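Side-chain contacts in putative arsenate reductase (Streptococcus mutans UA159, PDB 3FZ4), which is a possible arsenate reductase of the ArsC family, and so probably reduces arsenate to arsenite through a redox-active cysteine centre: residues 45-48 against 49-53; 85-88 against 89-92; 32-35 against 36-39. The protein carries 1 engineered substitution. All coordinates share one frame; numbering follows the deposited sequence. Where two conformers were deposited one is given.

Interaction 1 (45-48 against 49-53); sequences IRNW and LENSG. With EDO (1,2-ethanediol), chain C.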
loop_
_atom_site.group_PDB
_atom_site.type_symbol
_atom_site.label_atom_id
_atom_site.label_comp_id
_atom_site.label_asym_id
_atom_site.label_seq_id
_atom_site.Cartn_x
_atom_site.Cartn_y
_atom_site.Cartn_z
ATOM N N ILE A 45 -6.920 6.636 -0.770
ATOM C CA ILE A 45 -5.617 6.691 -1.434
ATOM C C ILE A 45 -5.271 8.151 -1.712
ATOM O O ILE A 45 -4.137 8.571 -1.507
ATOM C CB ILE A 45 -5.630 5.895 -2.748
ATOM C CG1 ILE A 45 -5.877 4.404 -2.459
ATOM C CG2 ILE A 45 -4.317 6.113 -3.495
ATOM C CD1 ILE A 45 -6.140 3.594 -3.701
ATOM N N ARG A 46 -6.246 8.931 -2.179
ATOM C CA ARG A 46 -5.968 10.326 -2.461
ATOM C C ARG A 46 -5.457 11.066 -1.228
ATOM O O ARG A 46 -4.531 11.864 -1.326
ATOM C CB ARG A 46 -7.235 10.990 -3.015
ATOM C CG ARG A 46 -7.091 12.485 -3.231
ATOM C CD ARG A 46 -6.182 12.808 -4.389
ATOM N NE ARG A 46 -6.130 14.260 -4.617
ATOM C CZ ARG A 46 -7.107 14.998 -5.151
ATOM N NH1 ARG A 46 -8.237 14.445 -5.602
ATOM N NH2 ARG A 46 -6.918 16.305 -5.269
ATOM N N ASN A 47 -6.052 10.788 -0.073
ATOM C CA ASN A 47 -5.591 11.420 1.151
ATOM C C ASN A 47 -4.135 11.058 1.450
ATOM O O ASN A 47 -3.361 11.916 1.825
ATOM C CB ASN A 47 -6.482 11.059 2.326
ATOM C CG ASN A 47 -6.313 12.009 3.485
ATOM O OD1 ASN A 47 -6.630 13.195 3.381
ATOM N ND2 ASN A 47 -5.818 11.492 4.599
ATOM N N TRP A 48 -3.750 9.795 1.237
ATOM C CA TRP A 48 -2.373 9.411 1.429
ATOM C C TRP A 48 -1.483 10.154 0.448
ATOM O O TRP A 48 -0.395 10.619 0.825
ATOM C CB TRP A 48 -2.210 7.914 1.196
ATOM C CG TRP A 48 -3.024 7.019 2.081
ATOM C CD1 TRP A 48 -3.615 7.336 3.275
ATOM C CD2 TRP A 48 -3.341 5.658 1.821
ATOM N NE1 TRP A 48 -4.269 6.237 3.781
ATOM C CE2 TRP A 48 -4.094 5.182 2.918
ATOM C CE3 TRP A 48 -3.011 4.764 0.784
ATOM C CZ2 TRP A 48 -4.569 3.860 2.976
ATOM C CZ3 TRP A 48 -3.489 3.456 0.850
ATOM C CH2 TRP A 48 -4.253 3.022 1.938
ATOM N N LEU A 49 -1.882 10.225 -0.814
ATOM C CA LEU A 49 -1.022 10.860 -1.809
ATOM C C LEU A 49 -0.795 12.316 -1.496
ATOM O O LEU A 49 0.305 12.836 -1.753
ATOM C CB LEU A 49 -1.617 10.749 -3.208
ATOM C CG LEU A 49 -1.900 9.345 -3.758
ATOM C CD1 LEU A 49 -2.385 9.455 -5.187
ATOM C CD2 LEU A 49 -0.667 8.456 -3.696
ATOM N N GLU A 50 -1.846 12.966 -0.995
ATOM C CA GLU A 50 -1.780 14.390 -0.700
ATOM C C GLU A 50 -1.008 14.722 0.569
ATOM O O GLU A 50 -0.277 15.725 0.601
ATOM C CB GLU A 50 -3.188 14.979 -0.621
ATOM C CG GLU A 50 -3.971 14.970 -1.944
ATOM C CD GLU A 50 -3.567 16.070 -2.944
ATOM O OE1 GLU A 50 -2.735 16.951 -2.622
ATOM O OE2 GLU A 50 -4.097 16.066 -4.078
ATOM N N ASN A 51 -1.134 13.879 1.586
ATOM C CA ASN A 51 -0.718 14.258 2.945
ATOM C C ASN A 51 0.417 13.490 3.547
ATOM O O ASN A 51 0.963 13.900 4.561
ATOM C CB ASN A 51 -1.920 14.221 3.878
ATOM C CG ASN A 51 -2.980 15.225 3.471
ATOM O OD1 ASN A 51 -2.717 16.424 3.400
ATOM N ND2 ASN A 51 -4.160 14.733 3.122
ATOM N N SER A 52 0.792 12.377 2.940
ATOM C CA SER A 52 1.879 11.569 3.497
ATOM C C SER A 52 3.274 12.172 3.358
ATOM O O SER A 52 4.197 11.787 4.080
ATOM C CB SER A 52 1.881 10.185 2.862
ATOM O OG SER A 52 2.259 10.243 1.511
ATOM N N GLY A 53 3.444 13.066 2.403
ATOM C CA GLY A 53 4.762 13.571 2.071
ATOM C C GLY A 53 5.590 12.608 1.243
ATOM O O GLY A 53 6.734 12.900 0.914
HETATM C C1 EDO C . -0.097 16.076 6.207
HETATM O O1 EDO C . 1.142 16.341 5.622
HETATM C C2 EDO C . -1.158 17.109 5.868
HETATM O O2 EDO C . -2.126 16.961 6.894
#
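Arg46 swings CG anti to its backbone N (chi1 175°) and then bends at chi2, while Glu50 folds back at its own chi2 (-77°); the two bends bring Arg46 NE within 2.8 Å of Glu50 OE2. Arginine NH2 reaches the same oxygen, which thus lies at the guanidinium edge and takes both N-H groups side-on. The NE bond uses the anti lone pair of OE2, whereas NH2 comes from above the carboxylate plane; the guanidinium and carboxylate planes lie 47° apart. On the adjoining side of the helix, Ile45 CG2 lies 4.0 Å from Leu49 CG, the two side chains pointing the same way. The indole of Trp48 carries CA of Ile45 over one face and gives its NE1 hydrogen to the carbonyl of Gly104. Where the chain leaves helical geometry, Trp48 O is gripped twice by Ser52, by N at 3.0 Å and by OG at 2.8 Å, from opposite faces of the carbonyl plane. Ethanediol O1, probably from the crystallisation liquor, donates to Asn51 O (2.7 Å). An i to i+4 salt bridge thus stands beside an i to i+4 apolar pair on helix 42-51, which packs against helix 81-90 in this ArsC-family fold.

Interaction 2 (85-88 against 89-92); sequences ANLL and ASDG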
loop_
_atom_site.group_PDB
_atom_site.type_symbol
_atom_site.label_atom_id
_atom_site.label_comp_id
_atom_site.label_asym_id
_atom_site.label_seq_id
_atom_site.Cartn_x
_atom_site.Cartn_y
_atom_site.Cartn_z
ATOM N N ALA A 85 -4.872 8.401 -7.873
ATOM C CA ALA A 85 -5.679 7.699 -6.866
ATOM C C ALA A 85 -6.725 6.801 -7.528
ATOM O O ALA A 85 -6.973 5.695 -7.056
ATOM C CB ALA A 85 -6.366 8.692 -5.958
ATOM N N ASN A 86 -7.328 7.283 -8.623
ATOM C CA ASN A 86 -8.318 6.518 -9.383
ATOM C C ASN A 86 -7.708 5.256 -9.991
ATOM O O ASN A 86 -8.286 4.165 -9.963
ATOM C CB ASN A 86 -8.858 7.408 -10.510
ATOM C CG ASN A 86 -9.803 6.665 -11.438
ATOM O OD1 ASN A 86 -10.864 6.216 -11.006
ATOM N ND2 ASN A 86 -9.438 6.553 -12.716
ATOM N N LEU A 87 -6.529 5.443 -10.567
ATOM C CA LEU A 87 -5.778 4.360 -11.171
ATOM C C LEU A 87 -5.463 3.277 -10.136
ATOM O O LEU A 87 -5.755 2.092 -10.317
ATOM C CB LEU A 87 -4.479 4.905 -11.753
ATOM C CG LEU A 87 -3.675 3.947 -12.616
ATOM C CD1 LEU A 87 -4.561 3.379 -13.722
ATOM C CD2 LEU A 87 -2.525 4.697 -13.226
ATOM N N LEU A 88 -4.851 3.693 -9.036
ATOM C CA LEU A 88 -4.517 2.769 -7.958
ATOM C C LEU A 88 -5.764 2.044 -7.413
ATOM O O LEU A 88 -5.744 0.811 -7.220
ATOM C CB LEU A 88 -3.794 3.528 -6.845
ATOM C CG LEU A 88 -2.371 3.991 -7.197
ATOM C CD1 LEU A 88 -1.891 5.128 -6.304
ATOM C CD2 LEU A 88 -1.358 2.835 -7.155
ATOM N N ALA A 89 -6.873 2.789 -7.238
ATOM C CA ALA A 89 -8.089 2.197 -6.676
ATOM C C ALA A 89 -8.695 1.186 -7.626
ATOM O O ALA A 89 -9.375 0.274 -7.188
ATOM C CB ALA A 89 -9.114 3.273 -6.374
ATOM N N SER A 90 -8.411 1.336 -8.917
ATOM C CA SER A 90 -9.033 0.509 -9.965
ATOM C C SER A 90 -8.409 -0.867 -10.084
ATOM O O SER A 90 -8.985 -1.753 -10.700
ATOM C CB SER A 90 -8.941 1.215 -11.341
ATOM O OG SER A 90 -7.630 1.119 -11.891
ATOM N N ASP A 91 -7.203 -1.055 -9.545
ATOM C CA ASP A 91 -6.498 -2.336 -9.690
ATOM C C ASP A 91 -5.522 -2.467 -8.546
ATOM O O ASP A 91 -4.446 -1.837 -8.561
ATOM C CB ASP A 91 -5.764 -2.428 -11.030
ATOM C CG ASP A 91 -4.984 -3.723 -11.200
ATOM O OD1 ASP A 91 -5.078 -4.649 -10.355
ATOM O OD2 ASP A 91 -4.284 -3.820 -12.233
ATOM N N GLY A 92 -5.875 -3.280 -7.553
ATOM C CA GLY A 92 -4.999 -3.489 -6.420
ATOM C C GLY A 92 -3.608 -3.983 -6.780
ATOM O O GLY A 92 -2.693 -3.819 -5.975
#
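Ser90 turns its hydroxyl back onto Leu87 O, a serine hydroxyl bonded to the carbonyl three residues earlier, in the last turn of helix 81-90 of this ArsC-family protein of the thioredoxin clan. With chi1 at 76°, OG sits between the backbone N and the carbonyl carbon of its own residue, and from there it can donate to that carbonyl. Ser90 N also donates to Leu87 O, at 3.1 Å, from well above the carbonyl plane, while its bond to Asn86 O is weak. The i to i+4 pattern is thus giving way to i to i+3, and the next amide, Asp91 N, makes only a weak bond to Leu88 O. One residue earlier the i to i+4 bond is intact: Ala89 N donates to Ala85 O at 2.9 Å, and the Ala89 methyl lies close against the same oxygen. Leu88 packs on Ile45, Phe60 and Ile95. Asp91, in extended backbone conformation, points its carboxylate away from the helix, OD1 to Met93 N and OD2 to Ser66 OG. The shortest of the bonds at this helix end runs from Ser90 OG to Leu87 O, 2.6 Å long, with the donor tilted 19° from the carbonyl plane.

Interaction 3 (32-35 against 36-39); sequences AIDI and KKNP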
loop_
_atom_site.group_PDB
_atom_site.type_symbol
_atom_site.label_atom_id
_atom_site.label_comp_id
_atom_site.label_asym_id
_atom_site.label_seq_id
_atom_site.Cartn_x
_atom_site.Cartn_y
_atom_site.Cartn_z
ATOM N N ALA A 32 -6.249 -7.863 8.362
ATOM C CA ALA A 32 -5.593 -8.168 7.098
ATOM C C ALA A 32 -6.627 -8.075 5.986
ATOM O O ALA A 32 -7.697 -8.702 6.036
ATOM C CB ALA A 32 -4.946 -9.552 7.131
ATOM N N ILE A 33 -6.280 -7.340 4.940
ATOM C CA ILE A 33 -7.158 -7.163 3.783
ATOM C C ILE A 33 -6.407 -7.555 2.521
ATOM O O ILE A 33 -5.248 -7.138 2.346
ATOM C CB ILE A 33 -7.598 -5.708 3.659
ATOM C CG1 ILE A 33 -8.359 -5.261 4.916
ATOM C CG2 ILE A 33 -8.443 -5.515 2.389
ATOM C CD1 ILE A 33 -8.939 -3.865 4.825
ATOM N N ASP A 34 -7.073 -8.292 1.621
ATOM C CA ASP A 34 -6.435 -8.652 0.353
ATOM C C ASP A 34 -6.516 -7.472 -0.584
ATOM O O ASP A 34 -7.606 -7.010 -0.918
ATOM C CB ASP A 34 -7.089 -9.919 -0.228
ATOM C CG ASP A 34 -6.420 -10.400 -1.511
ATOM O OD1 ASP A 34 -6.413 -9.636 -2.494
ATOM O OD2 ASP A 34 -5.929 -11.544 -1.547
ATOM N N ILE A 35 -5.353 -6.960 -0.982
ATOM C CA ILE A 35 -5.278 -5.735 -1.734
ATOM C C ILE A 35 -5.836 -5.860 -3.158
ATOM O O ILE A 35 -6.256 -4.868 -3.745
ATOM C CB ILE A 35 -3.814 -5.209 -1.701
ATOM C CG1 ILE A 35 -3.745 -3.715 -1.958
ATOM C CG2 ILE A 35 -2.902 -5.990 -2.650
ATOM C CD1 ILE A 35 -2.338 -3.118 -1.810
ATOM N N LYS A 36 -5.842 -7.077 -3.707
ATOM C CA LYS A 36 -6.439 -7.285 -5.018
ATOM C C LYS A 36 -7.964 -7.392 -4.898
ATOM O O LYS A 36 -8.689 -6.757 -5.670
ATOM C CB LYS A 36 -5.837 -8.503 -5.723
ATOM C CG LYS A 36 -6.346 -8.707 -7.159
ATOM C CD LYS A 36 -5.593 -9.826 -7.887
ATOM C CE LYS A 36 -6.348 -11.165 -7.864
ATOM N NZ LYS A 36 -5.500 -12.361 -8.255
ATOM N N LYS A 37 -8.449 -8.171 -3.942
ATOM C CA LYS A 37 -9.896 -8.362 -3.831
ATOM C C LYS A 37 -10.613 -7.124 -3.318
ATOM O O LYS A 37 -11.761 -6.864 -3.697
ATOM C CB LYS A 37 -10.189 -9.489 -2.869
ATOM C CG LYS A 37 -9.707 -10.807 -3.302
ATOM C CD LYS A 37 -10.196 -11.790 -2.254
ATOM C CE LYS A 37 -9.638 -13.104 -2.469
ATOM N NZ LYS A 37 -10.042 -13.989 -1.333
ATOM N N ASN A 38 -9.953 -6.378 -2.421
ATOM C CA ASN A 38 -10.564 -5.278 -1.700
ATOM C C ASN A 38 -9.604 -4.109 -1.519
ATOM O O ASN A 38 -9.228 -3.779 -0.396
ATOM C CB ASN A 38 -11.079 -5.792 -0.346
ATOM C CG ASN A 38 -12.112 -6.899 -0.503
ATOM O OD1 ASN A 38 -13.184 -6.676 -1.058
ATOM N ND2 ASN A 38 -11.782 -8.096 -0.027
ATOM N N PRO A 39 -9.172 -3.509 -2.638
ATOM C CA PRO A 39 -8.197 -2.430 -2.509
ATOM C C PRO A 39 -8.774 -1.237 -1.755
ATOM O O PRO A 39 -10.001 -1.057 -1.710
ATOM C CB PRO A 39 -7.908 -2.042 -3.964
ATOM C CG PRO A 39 -9.067 -2.503 -4.729
ATOM C CD PRO A 39 -9.550 -3.747 -4.048
HETATM O O HOH W 1 -9.775 -9.181 1.934
#
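Asp34 holds the turn that follows it through a single carboxylate oxygen. With CG anti to the backbone N (chi1 -177°), the side chain reaches forward along the chain, and Asp34 OD1 comes to 2.9 Å from Lys37 N in a nearly straight bond of 165°. The amide of Lys36 meets the same oxygen at a poorer angle and makes a weak bond. Lys37 N approaches from 35° above the carboxylate plane. The main chain closes the turn separately, Asn38 N donating to Asp34 O at 2.9 Å. Aspartate at the end of a strand, accepting through its side chain from amides two and three residues on and through its carbonyl from the fourth, forms an Asx motif; here it ends strand 30-34, at the border of the mixed sheet, and starts the loop leading to helix 42-51. Packing is close where Ile33 and Pro39 meet the turn: Ile33 CG2 lies 3.4 Å from Asn38 O, and Pro39 CB lies 3.3 Å from Ile35 O, while the side chain of Ile35 turns the other way, onto Tyr8 and Ile95. The side of the exposed lysines is looser. The Lys37 chain runs extended past the carboxylate, Lys37 CG 3.6 Å from Asp34 OD1, yet Lys37 NZ stays 4.8 Å from Asp34 OD2, too far for a salt bridge. Lys36 bends at chi3, and its NZ is hydrogen-bonded to the hydroxyl of Tyr10. A water bridges Asp34 N and Asn38 ND2, accepting from both.

From the N terminus, interaction 3 comes first: it closes the turn where strand 30-34 leaves the sheet for helix 42-51. Interaction 1 spans the later part of that helix and the residues after it; interaction 2 lies at the end of helix 81-90. All three are short local closures in series, none enclosing or crossing another. In space they meet pairwise through interaction 2. Ile45 CD1 packs 3.7 Å from Ala89 N and Leu49 CD1 lies against Ala85, which joins the two helices, while Pro39 CG touches Ala89 O and packs the post-strand turn against the end of helix 81-90. Interactions 1 and 3 do not touch each other.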